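Local atomic coordinates of probable transcriptional regulator (Pseudomonas aeruginosa PAO1, PDB entry 2GEN), a protein that probably binds operator DNA through a helix-turn-helix motif and controls transcription, as a dimeric regulator of the TetR family. Residues G64-A67 with A68-A72; V96-P99 with D100-R103; A134-A137 with G138-E142; V156-G159 with P160-L164. One frame throughout, in Å; residues are numbered along the deposited sequence.

Contact 1 of 4, residues G64-A67 with A68-A72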
loop_
_atom_site.group_PDB
_atom_site.type_symbol
_atom_site.label_atom_id
_atom_site.label_comp_id
_atom_site.label_asym_id
_atom_site.label_seq_id
_atom_site.Cartn_x
_atom_site.Cartn_y
_atom_site.Cartn_z
ATOM N N GLY A 64 13.774 8.268 -6.890
ATOM C CA GLY A 64 15.132 8.810 -6.763
ATOM C C GLY A 64 15.182 9.966 -5.750
ATOM O O GLY A 64 16.206 10.166 -5.074
ATOM N N GLN A 65 14.091 10.725 -5.646
ATOM C CA GLN A 65 14.112 11.891 -4.729
ATOM C C GLN A 65 14.082 11.451 -3.279
ATOM O O GLN A 65 14.819 12.008 -2.421
ATOM C CB GLN A 65 12.984 12.902 -5.016
ATOM C CG GLN A 65 13.262 13.702 -6.263
ATOM C CD GLN A 65 12.507 15.027 -6.284
ATOM O OE1 GLN A 65 11.635 15.286 -5.444
ATOM N NE2 GLN A 65 12.826 15.856 -7.276
ATOM N N TYR A 66 13.277 10.440 -2.997
ATOM C CA TYR A 66 13.303 9.859 -1.663
ATOM C C TYR A 66 14.695 9.301 -1.319
ATOM O O TYR A 66 15.228 9.593 -0.254
ATOM C CB TYR A 66 12.168 8.847 -1.481
ATOM C CG TYR A 66 12.163 8.155 -0.133
ATOM C CD1 TYR A 66 11.799 8.831 1.046
ATOM C CD2 TYR A 66 12.525 6.813 -0.035
ATOM C CE1 TYR A 66 11.826 8.196 2.289
ATOM C CE2 TYR A 66 12.517 6.141 1.211
ATOM C CZ TYR A 66 12.161 6.828 2.382
ATOM O OH TYR A 66 12.147 6.183 3.609
ATOM N N ALA A 67 15.312 8.567 -2.243
ATOM C CA ALA A 67 16.633 7.995 -1.935
ATOM C C ALA A 67 17.674 9.077 -1.666
ATOM O O ALA A 67 18.529 8.908 -0.790
ATOM C CB ALA A 67 17.078 7.065 -3.061
ATOM N N ALA A 68 17.559 10.218 -2.380
ATOM C CA ALA A 68 18.487 11.358 -2.232
ATOM C C ALA A 68 18.331 12.020 -0.861
ATOM O O ALA A 68 19.346 12.440 -0.243
ATOM C CB ALA A 68 18.277 12.389 -3.367
ATOM N N LEU A 69 17.086 12.085 -0.372
ATOM C CA LEU A 69 16.817 12.590 0.995
ATOM C C LEU A 69 17.544 11.725 2.013
ATOM O O LEU A 69 18.194 12.232 2.935
ATOM C CB LEU A 69 15.320 12.615 1.281
ATOM C CG LEU A 69 14.574 13.724 0.530
ATOM C CD1 LEU A 69 13.120 13.649 0.876
ATOM C CD2 LEU A 69 15.127 15.153 0.839
ATOM N N LEU A 70 17.457 10.408 1.818
ATOM C CA LEU A 70 18.106 9.466 2.750
ATOM C C LEU A 70 19.586 9.607 2.715
ATOM O O LEU A 70 20.208 9.637 3.766
ATOM C CB LEU A 70 17.708 8.003 2.491
ATOM C CG LEU A 70 16.210 7.763 2.681
ATOM C CD1 LEU A 70 16.010 6.221 2.517
ATOM C CD2 LEU A 70 15.596 8.260 4.006
ATOM N N GLU A 71 20.140 9.700 1.516
ATOM C CA GLU A 71 21.588 9.879 1.356
ATOM C C GLU A 71 22.059 11.118 2.084
ATOM O O GLU A 71 22.990 11.038 2.900
ATOM C CB GLU A 71 21.980 9.844 -0.129
ATOM C CG GLU A 71 23.459 10.246 -0.376
ATOM C CD GLU A 71 24.495 9.190 0.007
ATOM O OE1 GLU A 71 24.137 8.005 0.191
ATOM O OE2 GLU A 71 25.701 9.556 0.093
ATOM N N ALA A 72 21.346 12.239 1.889
ATOM C CA ALA A 72 21.713 13.491 2.580
ATOM C C ALA A 72 21.624 13.322 4.095
ATOM O O ALA A 72 22.487 13.759 4.857
ATOM C CB ALA A 72 20.831 14.655 2.109
#
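Tyr66 and Leu70 meet one turn apart on helix 51-76, the long helix that follows the predicted helix-turn-helix of this TetR-family regulator, and their i to i+4 contact is the main side-chain feature of this piece of regular alpha-helix. The CG of Tyr66 stands anti to its own N (chi1 178°), which sends the ring out beside the carbonyl carbon, where Leu70 of the next turn can lie over it. Leu70 takes the other rotamer, its CG beside the backbone N and anti to the carbonyl carbon (chi1 -62°), and its isobutyl group leans across the ring. The two side chains cross obliquely: CG of Leu70 sits 4.1 Å above the plane of the Tyr66 ring, shifted toward its rim. Both methyls reach the phenol end, Leu70 CD1 touching Tyr66 CE2 at 3.7 Å and CD2 of Leu70 approaching Tyr66 OH at 4.0 Å. The hydroxyl itself is hydrogen-bonded to the carbonyl of Leu87, so the outer end of the ring is fixed on helix 80-97 while Leu70 covers part of one face.

Gln65 and Glu71 send their polar ends away from this pair, Gln65 OE1 to Trp94 NE1 and Glu71 OE1 into a salt bridge with Arg131 of helix 118-141. Beneath the side chains four successive main-chain bonds carry the helix, from Ala68 N to Gly64 O through to Glu71 N to Ala67 O. Leu69 folds back over the turn before it, its CG resting 3.4 Å from Gln65 O, the carbonyl oxygen that also accepts the Leu69 N-H.

Contact 2 of 4, residues V96-P99 with D100-R103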
loop_
_atom_site.group_PDB
_atom_site.type_symbol
_atom_site.label_atom_id
_atom_site.label_comp_id
_atom_site.label_asym_id
_atom_site.label_seq_id
_atom_site.Cartn_x
_atom_site.Cartn_y
_atom_site.Cartn_z
ATOM N N VAL A 96 3.995 15.253 1.377
ATOM C CA VAL A 96 3.251 16.513 1.684
ATOM C C VAL A 96 3.617 17.610 0.639
ATOM O O VAL A 96 2.750 18.387 0.222
ATOM C CB VAL A 96 3.492 16.994 3.125
ATOM C CG1 VAL A 96 2.957 18.452 3.300
ATOM C CG2 VAL A 96 2.802 16.050 4.109
ATOM N N ALA A 97 4.894 17.652 0.256
ATOM C CA ALA A 97 5.461 18.602 -0.721
ATOM C C ALA A 97 5.096 18.268 -2.163
ATOM O O ALA A 97 5.086 19.153 -3.045
ATOM C CB ALA A 97 6.952 18.640 -0.595
ATOM N N ASN A 98 4.837 16.985 -2.407
ATOM C CA ASN A 98 4.632 16.451 -3.763
ATOM C C ASN A 98 3.424 15.490 -3.850
ATOM O O ASN A 98 3.594 14.341 -4.253
ATOM C CB ASN A 98 5.913 15.763 -4.301
ATOM C CG ASN A 98 7.155 16.641 -4.257
ATOM O OD1 ASN A 98 7.445 17.367 -5.210
ATOM N ND2 ASN A 98 7.924 16.564 -3.159
ATOM N N PRO A 99 2.221 15.937 -3.470
ATOM C CA PRO A 99 1.136 14.970 -3.377
ATOM C C PRO A 99 0.760 14.328 -4.709
ATOM O O PRO A 99 0.472 13.116 -4.755
ATOM C CB PRO A 99 -0.023 15.775 -2.783
ATOM C CG PRO A 99 0.323 17.195 -3.038
ATOM C CD PRO A 99 1.797 17.283 -3.005
ATOM N N ASP A 100 0.754 15.104 -5.787
ATOM C CA ASP A 100 0.440 14.503 -7.091
ATOM C C ASP A 100 1.514 13.482 -7.512
ATOM O O ASP A 100 1.203 12.393 -8.021
ATOM C CB ASP A 100 0.239 15.573 -8.182
ATOM C CG ASP A 100 -1.084 16.332 -8.038
ATOM O OD1 ASP A 100 -2.074 15.799 -7.485
ATOM O OD2 ASP A 100 -1.103 17.486 -8.514
ATOM N N TRP A 101 2.780 13.829 -7.301
ATOM C CA TRP A 101 3.852 12.895 -7.586
ATOM C C TRP A 101 3.726 11.636 -6.726
ATOM O O TRP A 101 3.906 10.518 -7.221
ATOM C CB TRP A 101 5.203 13.573 -7.377
ATOM C CG TRP A 101 6.305 13.065 -8.233
ATOM C CD1 TRP A 101 6.329 11.909 -8.975
ATOM C CD2 TRP A 101 7.578 13.683 -8.406
ATOM N NE1 TRP A 101 7.539 11.796 -9.616
ATOM C CE2 TRP A 101 8.327 12.870 -9.293
ATOM C CE3 TRP A 101 8.159 14.868 -7.912
ATOM C CZ2 TRP A 101 9.616 13.195 -9.704
ATOM C CZ3 TRP A 101 9.456 15.206 -8.318
ATOM C CH2 TRP A 101 10.183 14.358 -9.211
ATOM N N ALA A 102 3.394 11.790 -5.439
ATOM C CA ALA A 102 3.200 10.597 -4.568
ATOM C C ALA A 102 2.074 9.703 -5.111
ATOM O O ALA A 102 2.222 8.473 -5.204
ATOM C CB ALA A 102 2.889 11.016 -3.111
ATOM N N ARG A 103 0.940 10.323 -5.454
ATOM C CA ARG A 103 -0.192 9.572 -6.009
ATOM C C ARG A 103 0.259 8.799 -7.243
ATOM O O ARG A 103 -0.049 7.612 -7.395
ATOM C CB ARG A 103 -1.322 10.529 -6.350
ATOM C CG ARG A 103 -2.664 9.889 -6.297
ATOM C CD ARG A 103 -3.733 10.954 -6.556
ATOM N NE ARG A 103 -3.995 11.720 -5.340
ATOM C CZ ARG A 103 -3.611 12.969 -5.121
ATOM N NH1 ARG A 103 -2.933 13.628 -6.043
ATOM N NH2 ARG A 103 -3.903 13.559 -3.959
#
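Asn98 and Trp101 lie side by side where helix 80-97 ends and helix 99-114 begins. Asn98 occupies the N-cap position, yet its side chain makes no capping bond. Instead, ND2 turns back to the carbonyl of Trp94 in the preceding helix, and OD1 rests in the plane of the Trp101 ring at its edge, 3.7 Å from CE3, with amide and indole planes 76° apart. The Asn98 main chain opens the new helix: its O accepts the N-H of Ala102 at 2.8 Å, nearly straight at 163°. Next in line, Pro99 O receives Arg103 N at 2.9 Å.

Arg103 bends at chi3 (-80°), which returns its guanidinium to the first turn, where NH1 forms a salt bridge with Asp100 OD1 at 2.7 Å; the angle makes this a weak hydrogen bond. The same group lies with one face over Pro99 O, and NH2 bonds the carbonyl of Leu169. Trp101 NE1 is satisfied by the carbonyl of Leu58.

Trp101 packs on helices 9-23 and 51-76, touching Leu17 and Ala61 and meeting the Trp94 ring, while Pro99 and Ala102 rest on Leu169 at the end of helix 150-169.

Contact 3 of 4, residues A134-A137 with G138-E142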
loop_
_atom_site.group_PDB
_atom_site.type_symbol
_atom_site.label_atom_id
_atom_site.label_comp_id
_atom_site.label_asym_id
_atom_site.label_seq_id
_atom_site.Cartn_x
_atom_site.Cartn_y
_atom_site.Cartn_z
ATOM N N ALA A 134 23.230 -0.684 4.511
ATOM C CA ALA A 134 24.526 -0.217 5.050
ATOM C C ALA A 134 24.365 0.771 6.177
ATOM O O ALA A 134 25.108 0.697 7.159
ATOM C CB ALA A 134 25.394 0.366 3.924
ATOM N N ALA A 135 23.349 1.651 6.089
ATOM C CA ALA A 135 23.122 2.642 7.149
ATOM C C ALA A 135 22.666 2.031 8.480
ATOM O O ALA A 135 22.852 2.611 9.543
ATOM C CB ALA A 135 22.089 3.681 6.689
ATOM N N LEU A 136 21.976 0.893 8.399
ATOM C CA LEU A 136 21.392 0.298 9.599
ATOM C C LEU A 136 22.298 -0.717 10.236
ATOM O O LEU A 136 22.099 -1.059 11.395
ATOM C CB LEU A 136 20.059 -0.375 9.212
ATOM C CG LEU A 136 18.947 0.592 8.781
ATOM C CD1 LEU A 136 17.795 -0.136 8.147
ATOM C CD2 LEU A 136 18.499 1.451 9.990
ATOM N N ALA A 137 23.256 -1.237 9.464
ATOM C CA ALA A 137 23.936 -2.482 9.859
ATOM C C ALA A 137 24.761 -2.356 11.159
ATOM O O ALA A 137 24.763 -3.312 12.013
ATOM C CB ALA A 137 24.818 -3.013 8.708
ATOM N N GLY A 138 25.450 -1.213 11.337
ATOM C CA GLY A 138 26.290 -1.055 12.557
ATOM C C GLY A 138 25.361 -1.001 13.786
ATOM O O GLY A 138 25.598 -1.627 14.826
ATOM N N TYR A 139 24.253 -0.256 13.661
ATOM C CA TYR A 139 23.314 -0.196 14.804
ATOM C C TYR A 139 22.745 -1.571 15.131
ATOM O O TYR A 139 22.536 -1.891 16.297
ATOM C CB TYR A 139 22.169 0.810 14.519
ATOM C CG TYR A 139 22.694 2.223 14.271
ATOM C CD1 TYR A 139 23.479 2.852 15.211
ATOM C CD2 TYR A 139 22.353 2.930 13.081
ATOM C CE1 TYR A 139 23.967 4.207 15.017
ATOM C CE2 TYR A 139 22.841 4.276 12.876
ATOM C CZ TYR A 139 23.619 4.886 13.875
ATOM O OH TYR A 139 24.143 6.178 13.756
ATOM N N ARG A 140 22.459 -2.347 14.097
ATOM C CA ARG A 140 21.882 -3.683 14.275
ATOM C C ARG A 140 22.934 -4.513 15.003
ATOM O O ARG A 140 22.626 -5.224 15.976
ATOM C CB ARG A 140 21.563 -4.260 12.905
ATOM C CG ARG A 140 20.287 -3.650 12.311
ATOM C CD ARG A 140 20.036 -3.978 10.816
ATOM N NE ARG A 140 18.580 -3.961 10.532
ATOM C CZ ARG A 140 18.036 -3.979 9.312
ATOM N NH1 ARG A 140 18.783 -3.986 8.225
ATOM N NH2 ARG A 140 16.726 -3.992 9.184
ATOM N N ALA A 141 24.196 -4.387 14.582
ATOM C CA ALA A 141 25.290 -5.152 15.266
ATOM C C ALA A 141 25.426 -4.784 16.728
ATOM O O ALA A 141 25.826 -5.627 17.543
ATOM C CB ALA A 141 26.651 -4.966 14.556
ATOM N N GLU A 142 25.059 -3.548 17.080
ATOM C CA GLU A 142 25.202 -3.051 18.437
ATOM C C GLU A 142 24.026 -3.450 19.364
ATOM O O GLU A 142 24.015 -3.049 20.549
ATOM C CB GLU A 142 25.362 -1.533 18.392
ATOM C CG GLU A 142 26.689 -1.115 17.717
ATOM C CD GLU A 142 26.710 0.352 17.271
ATOM O OE1 GLU A 142 25.956 1.208 17.802
ATOM O OE2 GLU A 142 27.534 0.655 16.373
HETATM O O HOH W 1 24.920 1.624 11.243
#
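Leu136 O and Arg140 N are joined by a main-chain hydrogen bond of 3.0 Å, and Ala137 O receives Ala141 N at 2.8 Å, both in the last turn of helix 118-141. One residue earlier in the series, the Ala135 O to Tyr139 N bond is replaced by a water bridge. Water 1 donates to Ala135 O at 2.9 Å and accepts the N-H of Tyr139 at 3.1 Å, so carbonyl and amide are both satisfied although the direct bond between them is broken. The phi of -93° at Leu136, away from the values of its neighbours, accompanies this widening. Beyond the segments, Arg140 NH1 makes a salt bridge with Asp150 OD1, and its guanidinium takes part in a cation-pi contact with Phe153, both on helix 150-169.

The Arg140 side chain reaches these partners by running back over Leu136. With CG beside the backbone N (chi1 -77°) and the chain extended from CG to NE, its methylenes pass over the Leu136 carbonyl, CG lying 3.3 Å from that oxygen. CD then touches Leu136 CB at 3.9 Å, and Leu136 CD1 sits 3.9 Å above one face of the guanidinium, offset toward the rim. The Tyr139 ring leans back toward the preceding turn, its CD2 3.6 Å from Ala135 O. The ring also packs on Ala80 and Thr83 of helix 80-97 and on Phe145 in the following loop. The arrangement is that of a hydrated alpha-helix near its C-terminal end, with a single water inserted into one i to i+4 bond, in the all-helical ligand-binding and dimerisation region common to TetR-family proteins.

Contact 4 of 4, residues V156-G159 with P160-L164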
loop_
_atom_site.group_PDB
_atom_site.type_symbol
_atom_site.label_atom_id
_atom_site.label_comp_id
_atom_site.label_asym_id
_atom_site.label_seq_id
_atom_site.Cartn_x
_atom_site.Cartn_y
_atom_site.Cartn_z
ATOM N N VAL A 156 7.856 -2.542 9.156
ATOM C CA VAL A 156 7.441 -1.861 10.396
ATOM C C VAL A 156 7.806 -0.394 10.379
ATOM O O VAL A 156 6.956 0.439 10.706
ATOM C CB VAL A 156 7.589 -2.588 11.821
ATOM C CG1 VAL A 156 7.716 -4.125 11.793
ATOM C CG2 VAL A 156 8.218 -1.823 12.920
ATOM N N VAL A 157 9.014 -0.069 9.907
ATOM C CA VAL A 157 9.411 1.357 9.947
ATOM C C VAL A 157 8.564 2.237 9.016
ATOM O O VAL A 157 8.089 3.336 9.451
ATOM C CB VAL A 157 10.930 1.523 9.650
ATOM C CG1 VAL A 157 11.301 3.048 9.470
ATOM C CG2 VAL A 157 11.705 0.925 10.784
ATOM N N ILE A 158 8.365 1.785 7.783
ATOM C CA ILE A 158 7.682 2.616 6.751
ATOM C C ILE A 158 6.215 2.281 6.482
ATOM O O ILE A 158 5.500 3.064 5.809
ATOM C CB ILE A 158 8.509 2.682 5.408
ATOM C CG1 ILE A 158 8.209 3.957 4.599
ATOM C CG2 ILE A 158 8.305 1.459 4.571
ATOM C CD1 ILE A 158 8.656 5.221 5.350
ATOM N N GLY A 159 5.749 1.097 6.931
ATOM C CA GLY A 159 4.384 0.654 6.601
ATOM C C GLY A 159 3.316 1.658 7.082
ATOM O O GLY A 159 2.447 1.989 6.293
ATOM N N PRO A 160 3.374 2.079 8.355
ATOM C CA PRO A 160 2.338 3.068 8.772
ATOM C C PRO A 160 2.302 4.339 7.911
ATOM O O PRO A 160 1.212 4.765 7.461
ATOM C CB PRO A 160 2.696 3.362 10.226
ATOM C CG PRO A 160 3.276 2.061 10.729
ATOM C CD PRO A 160 4.175 1.681 9.530
ATOM N N ALA A 161 3.465 4.945 7.661
ATOM C CA ALA A 161 3.544 6.107 6.803
ATOM C C ALA A 161 3.033 5.817 5.394
ATOM O O ALA A 161 2.262 6.594 4.874
ATOM C CB ALA A 161 5.019 6.655 6.760
ATOM N N HIS A 162 3.451 4.709 4.754
ATOM C CA HIS A 162 2.925 4.340 3.461
ATOM C C HIS A 162 1.386 4.221 3.508
ATOM O O HIS A 162 0.669 4.700 2.598
ATOM C CB HIS A 162 3.517 2.992 3.007
ATOM C CG HIS A 162 4.886 3.081 2.415
ATOM N ND1 HIS A 162 5.585 1.953 1.999
ATOM C CD2 HIS A 162 5.701 4.142 2.167
ATOM C CE1 HIS A 162 6.752 2.325 1.490
ATOM N NE2 HIS A 162 6.851 3.645 1.581
ATOM N N ASP A 163 0.901 3.549 4.546
ATOM C CA ASP A 163 -0.525 3.283 4.646
ATOM C C ASP A 163 -1.317 4.583 4.853
ATOM O O ASP A 163 -2.306 4.822 4.146
ATOM C CB ASP A 163 -0.798 2.284 5.761
ATOM C CG ASP A 163 -2.198 1.716 5.697
ATOM O OD1 ASP A 163 -2.464 0.856 4.803
ATOM O OD2 ASP A 163 -3.023 2.137 6.530
ATOM N N LEU A 164 -0.901 5.408 5.805
ATOM C CA LEU A 164 -1.579 6.698 6.051
ATOM C C LEU A 164 -1.510 7.599 4.807
ATOM O O LEU A 164 -2.511 8.215 4.429
ATOM C CB LEU A 164 -0.990 7.398 7.248
ATOM C CG LEU A 164 -1.782 8.599 7.820
ATOM C CD1 LEU A 164 -3.246 8.194 8.091
ATOM C CD2 LEU A 164 -1.153 9.106 9.099
HETATM O O HOH W 2 5.745 4.844 9.342
#
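Helix 150-169 is kinked at Pro160, at the interface with the second subunit, and Ile158 and His162 face each other across the turn that spans it. Pro160 has no N-H to give, and its ring occupies the place of that bond: CD lies 3.3 Å from Val156 O. The next amide is also parted from its usual acceptor, and water 2 fills the gap, donating to Val157 O and accepting from Ala161 N, each at 2.8 Å. Regular bonding resumes with His162 N to Ile158 O, 2.8 Å and almost straight at 174°, followed by Asp163 N to Gly159 O.

Across the resumed turn, Ile158 lays its CG1 branch over a face of the His162 imidazole in a CH-pi contact, 3.6 Å from the ring centroid and 25° off the normal. CG1 is anti to the backbone N of Ile158 (chi1 -154°) and lies over the CD2-NE2 side, while Ile158 CG2 meets His162 CE1 at 3.6 Å. The ring also packs edge-to-face with Tyr91. Its ND1 is hydrogen-bonded to Asp163 OD1 of the second subunit, and the reciprocal pair repeats the bond; Asp163 OD2 bonds Ser155 OG of that subunit. Pro160 packs on Pro160 of the partner chain and Val156 on its Leu184, consistent with the four-helix dimer interface that TetR-family regulators commonly build from two C-terminal helices of each subunit.

How the contacts relate
All four contacts lie on helices that follow the predicted helix-turn-helix, and they occur in series along the chain. Contact 1 touches two of the others: Gln65 NE2 packs 3.6 Å from Trp101 CZ3 of contact 2, and Tyr66 OH lies 4.0 Å from Ile158 CD1 of contact 4. Helix 51-76 is thereby tied both to the start of helix 99-114 and to the helix at the dimer interface. Contact 3 stands apart, its nearest atoms about 7 Å from those of contacts 1 and 4. Contacts 2 and 3, with centres 31 Å apart, fall on opposite sides of the chain's centre. Water enters the helix in contacts 3 and 4 alike, but only in contact 4 does a proline break the bonding.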